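Local coordinates for protein hydrazine synthase subunit gamma (Candidatus Kuenenia stuttgartiensis, PDB 5C2V) that catalyses the three-electron reduction of nitric oxide to hydroxylamine, the first half-reaction of hydrazine synthesis, within the hydrazine synthase complex, at residues 145-148 and 149-153; 269-273 and 274-278; 283-287 and 288-292; 297-301 and 302-306. All blocks are in the same frame, centred on the assembly; numbering follows the deposited sequence.

The four contacts fall into two groups, following the two hemes. Contact 1 lies on helix 141-152 beside heme 1, which appears to be the active-site heme. Contacts 2, 3 and 4 follow one another along the chain around heme 2, the probable electron-transfer heme. The centres of contacts 1 and 2 are about 27 Å apart, and those of contacts 1 and 4 about 40 Å. Contacts 2 and 3 have centres about 12 Å apart and touch, with Phe271 CE2 3.5 Å from Val287 CG2. Contacts 3 and 4 have centres about 13 Å apart and meet where Ile283 CG2 is 3.6 Å from Leu304 CD2. Between contacts 3 and 4 the chain passes His293, an axial ligand of heme 2.

Contact 1: residues 145-148 and 149-153. With HEC (heme c), chain V.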
loop_
_atom_site.group_PDB
_atom_site.type_symbol
_atom_site.label_atom_id
_atom_site.label_comp_id
_atom_site.label_asym_id
_atom_site.label_seq_id
_atom_site.Cartn_x
_atom_site.Cartn_y
_atom_site.Cartn_z
ATOM N N GLU C 145 37.398 38.571 18.142
ATOM C CA GLU C 145 38.496 39.203 18.868
ATOM C C GLU C 145 38.570 38.699 20.306
ATOM O O GLU C 145 39.655 38.444 20.825
ATOM C CB GLU C 145 38.351 40.726 18.854
ATOM C CG GLU C 145 39.501 41.452 19.536
ATOM C CD GLU C 145 39.320 42.956 19.557
ATOM O OE1 GLU C 145 38.286 43.441 19.052
ATOM O OE2 GLU C 145 40.215 43.654 20.079
ATOM N N ALA C 146 37.410 38.551 20.940
ATOM C CA ALA C 146 37.339 38.041 22.305
ATOM C C ALA C 146 37.861 36.609 22.381
ATOM O O ALA C 146 38.608 36.254 23.298
ATOM C CB ALA C 146 35.912 38.114 22.825
ATOM N N LEU C 147 37.461 35.795 21.409
ATOM C CA LEU C 147 37.916 34.410 21.326
ATOM C C LEU C 147 39.438 34.342 21.221
ATOM O O LEU C 147 40.098 33.595 21.955
ATOM C CB LEU C 147 37.264 33.712 20.131
ATOM C CG LEU C 147 37.527 32.219 19.943
ATOM C CD1 LEU C 147 37.242 31.458 21.226
ATOM C CD2 LEU C 147 36.676 31.682 18.803
ATOM N N ILE C 148 39.991 35.142 20.313
ATOM C CA ILE C 148 41.436 35.205 20.125
ATOM C C ILE C 148 42.131 35.680 21.398
ATOM O O ILE C 148 43.210 35.195 21.742
ATOM C CB ILE C 148 41.809 36.133 18.956
ATOM C CG1 ILE C 148 41.093 35.684 17.683
ATOM C CG2 ILE C 148 43.315 36.151 18.737
ATOM C CD1 ILE C 148 41.316 34.228 17.343
ATOM N N CYS C 149 41.505 36.620 22.101
ATOM C CA CYS C 149 42.030 37.088 23.378
ATOM C C CYS C 149 42.081 35.952 24.393
ATOM O O CYS C 149 43.030 35.850 25.171
ATOM C CB CYS C 149 41.190 38.244 23.924
ATOM S SG CYS C 149 41.392 39.808 23.037
ATOM N N TYR C 150 41.060 35.098 24.381
ATOM C CA TYR C 150 41.039 33.940 25.269
ATOM C C TYR C 150 42.153 32.960 24.925
ATOM O O TYR C 150 42.797 32.401 25.813
ATOM C CB TYR C 150 39.688 33.223 25.212
ATOM C CG TYR C 150 39.713 31.862 25.873
ATOM C CD1 TYR C 150 39.657 31.740 27.255
ATOM C CD2 TYR C 150 39.805 30.700 25.116
ATOM C CE1 TYR C 150 39.689 30.500 27.866
ATOM C CE2 TYR C 150 39.837 29.456 25.718
ATOM C CZ TYR C 150 39.778 29.361 27.093
ATOM O OH TYR C 150 39.809 28.124 27.696
ATOM N N ILE C 151 42.368 32.745 23.631
ATOM C CA ILE C 151 43.392 31.808 23.178
ATOM C C ILE C 151 44.798 32.297 23.521
ATOM O O ILE C 151 45.645 31.523 23.967
ATOM C CB ILE C 151 43.290 31.570 21.665
ATOM C CG1 ILE C 151 41.933 30.959 21.327
ATOM C CG2 ILE C 151 44.412 30.664 21.183
ATOM C CD1 ILE C 151 41.406 31.391 19.995
ATOM N N ARG C 152 45.035 33.589 23.317
ATOM C CA ARG C 152 46.337 34.186 23.594
ATOM C C ARG C 152 46.647 34.209 25.088
ATOM O O ARG C 152 47.811 34.229 25.489
ATOM C CB ARG C 152 46.397 35.608 23.027
ATOM C CG ARG C 152 46.392 35.664 21.508
ATOM C CD ARG C 152 46.068 37.059 20.993
ATOM N NE ARG C 152 47.087 38.041 21.350
ATOM C CZ ARG C 152 47.066 39.310 20.954
ATOM N NH1 ARG C 152 46.079 39.749 20.185
ATOM N NH2 ARG C 152 48.032 40.140 21.324
ATOM N N ALA C 153 45.600 34.197 25.907
ATOM C CA ALA C 153 45.755 34.297 27.354
ATOM C C ALA C 153 46.043 32.945 27.998
ATOM O O ALA C 153 46.230 32.855 29.211
ATOM C CB ALA C 153 44.511 34.917 27.971
HETATM FE FE HEC V . 40.845 24.003 16.381
HETATM C CHA HEC V . 44.102 23.896 15.289
HETATM C CHB HEC V . 41.450 27.014 17.862
HETATM C CHC HEC V . 37.518 24.237 17.265
HETATM C CHD HEC V . 40.381 20.698 15.604
HETATM N NA HEC V . 42.479 25.250 16.512
HETATM C C1A HEC V . 43.754 24.985 16.058
HETATM C C2A HEC V . 44.635 26.037 16.539
HETATM C C3A HEC V . 43.890 26.899 17.248
HETATM C C4A HEC V . 42.524 26.417 17.244
HETATM C CMA HEC V . 44.355 28.190 17.961
HETATM C CAA HEC V . 46.155 26.132 16.251
HETATM C CBA HEC V . 46.982 26.049 17.534
HETATM C CGA HEC V . 48.448 26.187 17.218
HETATM O O1A HEC V . 48.805 26.233 16.012
HETATM O O2A HEC V . 49.263 26.251 18.176
HETATM N NB HEC V . 39.707 25.323 17.494
HETATM C C1B HEC V . 40.136 26.606 17.772
HETATM C C2B HEC V . 38.967 27.444 17.943
HETATM C C3B HEC V . 37.879 26.678 17.787
HETATM C C4B HEC V . 38.324 25.330 17.497
HETATM C CMB HEC V . 39.003 28.952 18.274
HETATM C CAB HEC V . 36.400 27.121 17.878
HETATM C CBB HEC V . 36.018 28.017 16.679
HETATM N NC HEC V . 39.245 22.701 16.446
HETATM C C1C HEC V . 37.949 23.011 16.806
HETATM C C2C HEC V . 37.108 21.875 16.488
HETATM C C3C HEC V . 37.916 20.857 16.162
HETATM C C4C HEC V . 39.266 21.381 16.041
HETATM C CMC HEC V . 35.624 21.757 16.907
HETATM C CAC HEC V . 37.483 19.413 15.817
HETATM C CBC HEC V . 36.682 19.396 14.496
HETATM N ND HEC V . 42.081 22.503 15.633
HETATM C C1D HEC V . 41.596 21.252 15.248
HETATM C C2D HEC V . 42.581 20.618 14.401
HETATM C C3D HEC V . 43.743 21.615 14.304
HETATM C C4D HEC V . 43.344 22.756 15.099
HETATM C CMD HEC V . 42.482 19.228 13.736
HETATM C CAD HEC V . 45.056 21.444 13.514
HETATM C CBD HEC V . 44.796 21.813 12.057
HETATM C CGD HEC V . 46.068 21.675 11.265
HETATM O O1D HEC V . 46.046 21.945 10.036
HETATM O O2D HEC V . 47.103 21.293 11.865
HETATM O O HOH W 1 40.566 24.620 14.396
#
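Ile148 meets two side chains of the next helical turn, and each uses a different branch. Its CD1 lies 3.9 Å from Ile151 CD1. Its CG2 lies 3.7 Å from Arg152 CD, and the aliphatic part of Arg152 crosses Ile148 at a slant. The guanidinium NH1 of Arg152 is hydrogen-bonded to Ser36 O. The backbone pairs the same residues, with Arg152 N giving a hydrogen bond of 2.9 Å to Ile148 O. Cys149 is tied back to the preceding turn by a bond from its N to Glu145 O. Its SG sits beside its own backbone N (chi1 -72°). This turns the sulfur back toward Glu145, and Cys149 SG is 4.3 Å from Glu145 CG. Ile151 completes the group. Its N bonds to Leu147 O, and its CD1 packs 4.0 Å from Leu147 CG. Leu147 and Ile151 present their methyl ends to one heme methyl: Leu147 CD2 is 3.6 Å and Ile151 CD1 is 3.8 Å from heme CMB. Both side chains also touch Cys126, which is covalently linked to this heme. The Tyr150 ring meets Phe50 of helix 43-51. The arrangement is that of a regular alpha-helix, with i to i+4 bonds and one apolar face that lines the pocket of heme 1.

Contact 2: residues 269-273 and 274-278; sequences TYFHD and GGART. With CA (calcium ion), chain S; HEC (heme c), chain B.
Phe271 and Ala276 touch, with Phe271 CD2 3.9 Å from Ala276 CB. The Phe271 ring lies beside its own backbone N (chi1 -72°), with CHA of heme 2 in plane at its edge and the axial ligand His293 meeting it edge-to-face. Tyr270 and Ala276 form a single antiparallel bridge, a hydrogen-bonded pair. Its bond from Ala276 N to Tyr270 O is weak at 3.4 Å. The Tyr270 ring has Thr278 at its edge, with Tyr270 CE2 3.6 Å from Thr278 C, and its OH bonds to Ile264 O. Asp273 holds its carboxylate between the backbone N and the carbonyl carbon (chi1 64°). This brings Asp273 OD1 to 2.8 Å from Gly275 N in a weak bond that closes an Asx turn, while OD2 pairs with Arg213. His272 has a similar chi1, and His272 ND1 makes a weak bond of 2.7 Å to propionate oxygen O1D. Its NE2 bonds to Asp251. Phe271 N reaches the other propionate at O2A, also weakly, at 2.8 Å. Thr269 O binds calcium at 2.9 Å, with Asn90 OD1, Ser267 OG and two waters. The N-H groups probably offset part of the propionate charge.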
loop_
_atom_site.group_PDB
_atom_site.type_symbol
_atom_site.label_atom_id
_atom_site.label_comp_id
_atom_site.label_asym_id
_atom_site.label_seq_id
_atom_site.Cartn_x
_atom_site.Cartn_y
_atom_site.Cartn_z
ATOM N N THR C 269 49.249 11.858 21.587
ATOM C CA THR C 269 49.564 11.444 20.223
ATOM C C THR C 269 50.212 12.545 19.339
ATOM O O THR C 269 49.524 13.392 18.752
ATOM C CB THR C 269 48.317 10.876 19.552
ATOM O OG1 THR C 269 47.842 9.764 20.322
ATOM C CG2 THR C 269 48.675 10.376 18.209
ATOM N N TYR C 270 51.542 12.600 19.402
ATOM C CA TYR C 270 52.392 13.609 18.748
ATOM C C TYR C 270 52.579 13.560 17.217
ATOM O O TYR C 270 51.983 12.750 16.513
ATOM C CB TYR C 270 53.773 13.549 19.403
ATOM C CG TYR C 270 53.651 13.302 20.878
ATOM C CD1 TYR C 270 53.315 14.333 21.736
ATOM C CD2 TYR C 270 53.816 12.029 21.411
ATOM C CE1 TYR C 270 53.176 14.118 23.079
ATOM C CE2 TYR C 270 53.672 11.801 22.762
ATOM C CZ TYR C 270 53.349 12.852 23.592
ATOM O OH TYR C 270 53.207 12.644 24.944
ATOM N N PHE C 271 53.480 14.434 16.765
ATOM C CA PHE C 271 53.631 14.980 15.403
ATOM C C PHE C 271 52.371 15.658 14.848
ATOM O O PHE C 271 51.530 16.118 15.618
ATOM C CB PHE C 271 54.087 13.882 14.433
ATOM C CG PHE C 271 55.515 13.452 14.632
ATOM C CD1 PHE C 271 56.471 14.363 15.050
ATOM C CD2 PHE C 271 55.899 12.143 14.399
ATOM C CE1 PHE C 271 57.785 13.975 15.237
ATOM C CE2 PHE C 271 57.214 11.748 14.585
ATOM C CZ PHE C 271 58.157 12.666 15.004
ATOM N N HIS C 272 52.229 15.701 13.522
ATOM C CA HIS C 272 51.123 16.452 12.913
ATOM C C HIS C 272 49.854 15.631 12.687
ATOM O O HIS C 272 48.745 16.104 12.937
ATOM C CB HIS C 272 51.569 17.118 11.601
ATOM C CG HIS C 272 51.804 16.169 10.466
ATOM N ND1 HIS C 272 52.844 15.264 10.454
ATOM C CD2 HIS C 272 51.150 16.009 9.295
ATOM C CE1 HIS C 272 52.809 14.576 9.327
ATOM N NE2 HIS C 272 51.792 15.008 8.604
ATOM N N ASP C 273 50.026 14.408 12.200
ATOM C CA ASP C 273 48.900 13.539 11.892
ATOM C C ASP C 273 48.597 12.654 13.085
ATOM O O ASP C 273 47.652 11.865 13.072
ATOM C CB ASP C 273 49.194 12.684 10.659
ATOM C CG ASP C 273 50.347 11.721 10.879
ATOM O OD1 ASP C 273 51.197 11.994 11.753
ATOM O OD2 ASP C 273 50.403 10.688 10.178
ATOM N N GLY C 274 49.413 12.790 14.120
ATOM C CA GLY C 274 49.298 11.929 15.273
ATOM C C GLY C 274 49.856 10.556 14.958
ATOM O O GLY C 274 49.332 9.537 15.405
ATOM N N GLY C 275 50.921 10.526 14.167
ATOM C CA GLY C 275 51.550 9.271 13.806
ATOM C C GLY C 275 52.230 8.632 15.000
ATOM O O GLY C 275 52.279 7.409 15.117
ATOM N N ALA C 276 52.736 9.468 15.901
ATOM C CA ALA C 276 53.477 8.991 17.062
ATOM C C ALA C 276 52.559 8.795 18.263
ATOM O O ALA C 276 52.016 9.755 18.809
ATOM C CB ALA C 276 54.597 9.956 17.403
ATOM N N ARG C 277 52.399 7.540 18.672
ATOM C CA ARG C 277 51.474 7.187 19.743
ATOM C C ARG C 277 52.049 7.463 21.132
ATOM O O ARG C 277 51.310 7.792 22.060
ATOM C CB ARG C 277 51.067 5.719 19.608
ATOM C CG ARG C 277 50.103 5.490 18.453
ATOM C CD ARG C 277 50.060 4.043 17.995
ATOM N NE ARG C 277 49.107 3.871 16.901
ATOM C CZ ARG C 277 48.966 2.756 16.194
ATOM N NH1 ARG C 277 49.722 1.698 16.457
ATOM N NH2 ARG C 277 48.070 2.699 15.219
ATOM N N THR C 278 53.362 7.324 21.274
ATOM C CA THR C 278 54.038 7.695 22.514
ATOM C C THR C 278 55.225 8.603 22.213
ATOM O O THR C 278 55.654 8.710 21.063
ATOM C CB THR C 278 54.526 6.461 23.303
ATOM O OG1 THR C 278 55.390 5.670 22.478
ATOM C CG2 THR C 278 53.346 5.612 23.758
HETATM CA CA CA S . 48.873 16.063 19.644
HETATM FE FE HEC B . 61.456 17.738 17.044
HETATM C CHA HEC B . 58.051 17.588 16.612
HETATM C CHB HEC B . 61.148 16.179 20.073
HETATM C CHC HEC B . 64.865 17.229 17.133
HETATM C CHD HEC B . 61.809 19.611 14.214
HETATM N NA HEC B . 59.889 16.994 18.132
HETATM C C1A HEC B . 58.552 17.084 17.793
HETATM C C2A HEC B . 57.778 16.551 18.898
HETATM C C3A HEC B . 58.629 16.163 19.852
HETATM C C4A HEC B . 59.977 16.431 19.391
HETATM C CMA HEC B . 58.244 15.539 21.211
HETATM C CAA HEC B . 56.238 16.455 18.964
HETATM C CBA HEC B . 55.642 17.857 19.056
HETATM C CGA HEC B . 54.147 17.789 18.885
HETATM O O1A HEC B . 53.460 18.792 19.204
HETATM O O2A HEC B . 53.642 16.729 18.434
HETATM N NB HEC B . 62.781 16.929 18.400
HETATM C C1B HEC B . 62.409 16.204 19.517
HETATM C C2B HEC B . 63.570 15.475 19.986
HETATM C C3B HEC B . 64.598 15.770 19.177
HETATM C C4B HEC B . 64.120 16.688 18.160
HETATM C CMB HEC B . 63.591 14.544 21.218
HETATM C CAB HEC B . 66.046 15.234 19.275
HETATM C CBB HEC B . 66.091 13.736 18.898
HETATM N NC HEC B . 63.046 18.313 15.889
HETATM C C1C HEC B . 64.374 17.995 16.096
HETATM C C2C HEC B . 65.134 18.509 14.972
HETATM C C3C HEC B . 64.311 19.263 14.233
HETATM C C4C HEC B . 62.966 19.090 14.750
HETATM C CMC HEC B . 66.676 18.507 14.888
HETATM C CAC HEC B . 64.682 20.071 12.967
HETATM C CBC HEC B . 65.090 19.123 11.817
HETATM N ND HEC B . 60.117 18.547 15.656
HETATM C C1D HEC B . 60.533 19.158 14.476
HETATM C C2D HEC B . 59.409 19.236 13.568
HETATM C C3D HEC B . 58.232 18.604 14.327
HETATM C C4D HEC B . 58.769 18.204 15.608
HETATM C CMD HEC B . 59.398 19.836 12.145
HETATM C CAD HEC B . 56.782 18.414 13.832
HETATM C CBD HEC B . 56.769 17.414 12.681
HETATM C CGD HEC B . 55.356 16.987 12.394
HETATM O O1D HEC B . 55.161 16.115 11.507
HETATM O O2D HEC B . 54.424 17.516 13.054
HETATM O O HOH W 2 47.091 15.533 21.106
HETATM O O HOH W 3 48.527 18.410 20.087
#

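Contact 3: residues 283-287 and 288-292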
loop_
_atom_site.group_PDB
_atom_site.type_symbol
_atom_site.label_atom_id
_atom_site.label_comp_id
_atom_site.label_asym_id
_atom_site.label_seq_id
_atom_site.Cartn_x
_atom_site.Cartn_y
_atom_site.Cartn_z
ATOM N N ILE C 283 61.163 9.340 18.430
ATOM C CA ILE C 283 62.599 9.173 18.603
ATOM C C ILE C 283 63.083 7.912 17.889
ATOM O O ILE C 283 63.978 7.963 17.046
ATOM C CB ILE C 283 62.976 9.126 20.093
ATOM C CG1 ILE C 283 62.574 10.435 20.773
ATOM C CG2 ILE C 283 64.456 8.889 20.260
ATOM C CD1 ILE C 283 62.819 10.456 22.260
ATOM N N ASN C 284 62.473 6.783 18.240
ATOM C CA ASN C 284 62.921 5.448 17.837
ATOM C C ASN C 284 62.985 5.190 16.326
ATOM O O ASN C 284 63.356 4.093 15.905
ATOM C CB ASN C 284 62.017 4.394 18.485
ATOM C CG ASN C 284 60.541 4.639 18.215
ATOM O OD1 ASN C 284 60.177 5.358 17.286
ATOM N ND2 ASN C 284 59.684 4.040 19.035
ATOM N N ASN C 285 62.585 6.179 15.528
ATOM C CA ASN C 285 62.641 6.103 14.064
ATOM C C ASN C 285 61.689 5.057 13.505
ATOM O O ASN C 285 62.045 4.269 12.627
ATOM C CB ASN C 285 64.068 5.817 13.582
ATOM C CG ASN C 285 65.025 6.954 13.875
ATOM O OD1 ASN C 285 64.637 8.122 13.880
ATOM N ND2 ASN C 285 66.285 6.618 14.122
ATOM N N THR C 286 60.471 5.064 14.031
ATOM C CA THR C 286 59.406 4.185 13.574
ATOM C C THR C 286 58.482 4.945 12.628
ATOM O O THR C 286 58.315 4.572 11.467
ATOM C CB THR C 286 58.605 3.610 14.753
ATOM O OG1 THR C 286 58.236 4.670 15.642
ATOM C CG2 THR C 286 59.442 2.593 15.516
ATOM N N VAL C 287 57.875 6.012 13.143
ATOM C CA VAL C 287 56.902 6.794 12.386
ATOM C C VAL C 287 57.530 7.915 11.550
ATOM O O VAL C 287 56.813 8.713 10.946
ATOM C CB VAL C 287 55.845 7.410 13.323
ATOM C CG1 VAL C 287 55.032 6.314 13.991
ATOM C CG2 VAL C 287 56.508 8.295 14.363
ATOM N N ASN C 288 58.858 7.987 11.524
ATOM C CA ASN C 288 59.548 8.958 10.673
ATOM C C ASN C 288 60.774 8.364 9.981
ATOM O O ASN C 288 61.258 7.300 10.365
ATOM C CB ASN C 288 59.959 10.190 11.486
ATOM C CG ASN C 288 60.855 9.845 12.659
ATOM O OD1 ASN C 288 62.070 9.711 12.510
ATOM N ND2 ASN C 288 60.260 9.706 13.838
ATOM N N ASP C 289 61.270 9.059 8.959
ATOM C CA ASP C 289 62.445 8.607 8.216
ATOM C C ASP C 289 63.680 8.568 9.110
ATOM O O ASP C 289 63.765 9.303 10.094
ATOM C CB ASP C 289 62.699 9.507 7.005
ATOM C CG ASP C 289 61.759 9.213 5.851
ATOM O OD1 ASP C 289 61.258 8.073 5.766
ATOM O OD2 ASP C 289 61.523 10.122 5.027
ATOM N N LYS C 290 64.631 7.705 8.764
ATOM C CA LYS C 290 65.777 7.442 9.628
ATOM C C LYS C 290 66.652 8.674 9.837
ATOM O O LYS C 290 67.144 9.276 8.882
ATOM C CB LYS C 290 66.618 6.303 9.050
ATOM C CG LYS C 290 67.524 5.628 10.064
ATOM C CD LYS C 290 68.221 4.423 9.455
ATOM C CE LYS C 290 68.909 3.590 10.522
ATOM N NZ LYS C 290 67.934 3.068 11.519
ATOM N N ASP C 291 66.825 9.033 11.107
ATOM C CA ASP C 291 67.664 10.152 11.533
ATOM C C ASP C 291 67.267 11.479 10.892
ATOM O O ASP C 291 68.066 12.415 10.850
ATOM C CB ASP C 291 69.137 9.861 11.236
ATOM C CG ASP C 291 69.702 8.762 12.113
ATOM O OD1 ASP C 291 69.244 8.625 13.267
ATOM O OD2 ASP C 291 70.606 8.036 11.649
ATOM N N MET C 292 66.037 11.567 10.400
ATOM C CA MET C 292 65.545 12.819 9.842
ATOM C C MET C 292 64.979 13.713 10.940
ATOM O O MET C 292 64.901 14.933 10.783
ATOM C CB MET C 292 64.500 12.548 8.763
ATOM C CG MET C 292 65.092 12.146 7.425
ATOM S SD MET C 292 66.084 13.462 6.696
ATOM C CE MET C 292 66.706 12.645 5.230
#
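The Asn285 and Asn288 amides meet nearly at right angles, their planes 85° apart, so they do not stack. The Asp291 carboxylate stands in much the same relation to the Asn285 amide, at 81°. The amide of Asn285 lies in the bend of the loop, with the backbone of Lys290 and Asp291 beside it. Its CG is 3.9 Å from Asp291 N and 4.3 Å from Lys290 CA. It also touches Thr296 and Ser297 beyond the loop. Asn288 carries its amide between the backbone N and the carbonyl carbon (chi1 58°). That torsion turns the group inward toward Asn285.

The loop contains two turns, separated by Val287 and Asn288. In the first, Asn284 OD1 accepts a weak bond from Thr286 N and so closes an Asx turn. The same oxygen receives Thr286 OG1 at 2.6 Å, the donor standing above the carbonyl plane. In the second, Met292 N bonds to Asp289 O at 3.2 Å. The backbone of Lys290 and Asp291 makes this a type II beta turn, with Asp291 in the position of positive phi. Asn285 also has a positive phi.

Asp291 OD1 is hydrogen-bonded to Ser297 OG, which ties the turn to the chain ahead of helix 301-312. Val287 O accepts a bond from Arg213 NH1. Asp289 is joined through its backbone to Gly210. The chain passes directly from Met292 to His293, an axial ligand of heme 2, and the side chain of Asn288 comes within about 4 Å of that histidine.

Contact 4: residues 297-301 and 302-306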
loop_
_atom_site.group_PDB
_atom_site.type_symbol
_atom_site.label_atom_id
_atom_site.label_comp_id
_atom_site.label_asym_id
_atom_site.label_seq_id
_atom_site.Cartn_x
_atom_site.Cartn_y
_atom_site.Cartn_z
ATOM N N SER C 297 69.832 6.934 15.952
ATOM C CA SER C 297 70.081 5.542 15.569
ATOM C C SER C 297 71.160 4.875 16.417
ATOM O O SER C 297 71.097 3.674 16.682
ATOM C CB SER C 297 70.465 5.459 14.091
ATOM O OG SER C 297 69.419 5.937 13.264
ATOM N N HIS C 298 72.143 5.660 16.837
ATOM C CA HIS C 298 73.261 5.150 17.619
ATOM C C HIS C 298 72.910 4.984 19.096
ATOM O O HIS C 298 73.557 4.219 19.809
ATOM C CB HIS C 298 74.463 6.080 17.469
ATOM C CG HIS C 298 74.168 7.502 17.827
ATOM N ND1 HIS C 298 74.226 7.970 19.122
ATOM C CD2 HIS C 298 73.795 8.555 17.063
ATOM C CE1 HIS C 298 73.913 9.255 19.137
ATOM N NE2 HIS C 298 73.647 9.633 17.899
ATOM N N LEU C 299 71.888 5.702 19.553
ATOM C CA LEU C 299 71.413 5.570 20.927
ATOM C C LEU C 299 70.755 4.203 21.114
ATOM O O LEU C 299 70.345 3.580 20.139
ATOM C CB LEU C 299 70.420 6.688 21.270
ATOM C CG LEU C 299 70.847 8.158 21.200
ATOM C CD1 LEU C 299 69.718 9.048 21.698
ATOM C CD2 LEU C 299 72.119 8.423 21.995
ATOM N N LYS C 300 70.664 3.725 22.351
ATOM C CA LYS C 300 69.874 2.524 22.608
ATOM C C LYS C 300 69.154 2.693 23.960
ATOM O O LYS C 300 69.413 3.650 24.689
ATOM C CB LYS C 300 70.771 1.255 22.509
ATOM C CG LYS C 300 70.300 -0.022 23.224
ATOM C CD LYS C 300 70.247 -1.237 22.295
ATOM C CE LYS C 300 69.650 -2.438 23.021
ATOM N NZ LYS C 300 68.166 -2.324 23.139
ATOM N N GLN C 301 68.311 1.724 24.299
ATOM C CA GLN C 301 67.104 1.902 25.096
ATOM C C GLN C 301 67.170 2.749 26.369
ATOM O O GLN C 301 66.271 3.555 26.596
ATOM C CB GLN C 301 66.569 0.521 25.470
ATOM C CG GLN C 301 65.124 0.532 25.910
ATOM C CD GLN C 301 64.189 1.024 24.817
ATOM O OE1 GLN C 301 63.150 1.620 25.099
ATOM N NE2 GLN C 301 64.549 0.767 23.561
ATOM N N GLN C 302 68.189 2.575 27.205
ATOM C CA GLN C 302 68.245 3.331 28.457
ATOM C C GLN C 302 68.353 4.831 28.168
ATOM O O GLN C 302 67.683 5.654 28.805
ATOM C CB GLN C 302 69.412 2.857 29.324
ATOM C CG GLN C 302 69.100 2.833 30.814
ATOM C CD GLN C 302 69.040 4.219 31.416
ATOM O OE1 GLN C 302 69.944 5.029 31.220
ATOM N NE2 GLN C 302 67.969 4.502 32.148
ATOM N N GLU C 303 69.181 5.172 27.184
ATOM C CA GLU C 303 69.332 6.552 26.736
ATOM C C GLU C 303 68.013 7.121 26.218
ATOM O O GLU C 303 67.634 8.243 26.556
ATOM C CB GLU C 303 70.398 6.644 25.643
ATOM C CG GLU C 303 71.806 6.323 26.112
ATOM C CD GLU C 303 72.828 6.423 24.997
ATOM O OE1 GLU C 303 72.688 5.694 23.993
ATOM O OE2 GLU C 303 73.769 7.235 25.122
ATOM N N LEU C 304 67.325 6.337 25.394
ATOM C CA LEU C 304 66.062 6.753 24.796
ATOM C C LEU C 304 64.992 6.984 25.861
ATOM O O LEU C 304 64.226 7.946 25.789
ATOM C CB LEU C 304 65.592 5.706 23.785
ATOM C CG LEU C 304 66.602 5.381 22.678
ATOM C CD1 LEU C 304 66.235 4.101 21.944
ATOM C CD2 LEU C 304 66.726 6.540 21.703
ATOM N N GLN C 305 64.953 6.095 26.850
ATOM C CA GLN C 305 64.007 6.200 27.953
ATOM C C GLN C 305 64.298 7.434 28.799
ATOM O O GLN C 305 63.378 8.133 29.226
ATOM C CB GLN C 305 64.045 4.941 28.823
ATOM C CG GLN C 305 63.536 3.684 28.132
ATOM C CD GLN C 305 63.642 2.452 29.012
ATOM O OE1 GLN C 305 64.036 2.539 30.174
ATOM N NE2 GLN C 305 63.289 1.298 28.459
ATOM N N ASP C 306 65.580 7.696 29.040
ATOM C CA ASP C 306 65.976 8.904 29.757
ATOM C C ASP C 306 65.540 10.152 28.998
ATOM O O ASP C 306 65.042 11.110 29.593
ATOM C CB ASP C 306 67.486 8.935 29.986
ATOM C CG ASP C 306 67.922 8.026 31.114
ATOM O OD1 ASP C 306 67.083 7.706 31.982
ATOM O OD2 ASP C 306 69.108 7.641 31.138
#
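Leu299 packs on Leu304, with Leu299 CB 3.7 Å from Leu304 CD2 and Leu299 CD1 3.9 Å from the same methyl. Glu303 crosses Leu299 at about a right angle, and its OE1 is 3.4 Å from Leu299 CD2. The same oxygen accepts a hydrogen bond from Lys300 N at 3.3 Å, using its anti lone pair. The carboxylate gets there because CG lies beside the backbone N (chi1 -66°) and the chain is extended beyond it. In return, Glu303 N gives a weak bond to Lys300 O at 2.9 Å. These features mark the start of helix 301-312. The Leu299 and Leu304 pair is consistent with a hydrophobic staple, and the Glu303 bond to Lys300 N with one half of a capping box. One residue on, Gln301 O accepts Gln305 N at 2.9 Å. Their amides add a weak bond of 3.4 Å from Gln305 NE2 to Gln301 OE1, the two planes 69° apart. The bend in Gln301 at chi2 (61°) brings its amide over to Gln305. Farther out, Leu299 rests on Ile178 of helix 170-179. Asp306 forms a salt bridge with Arg174 of that helix, and Gln302 also touches Arg174.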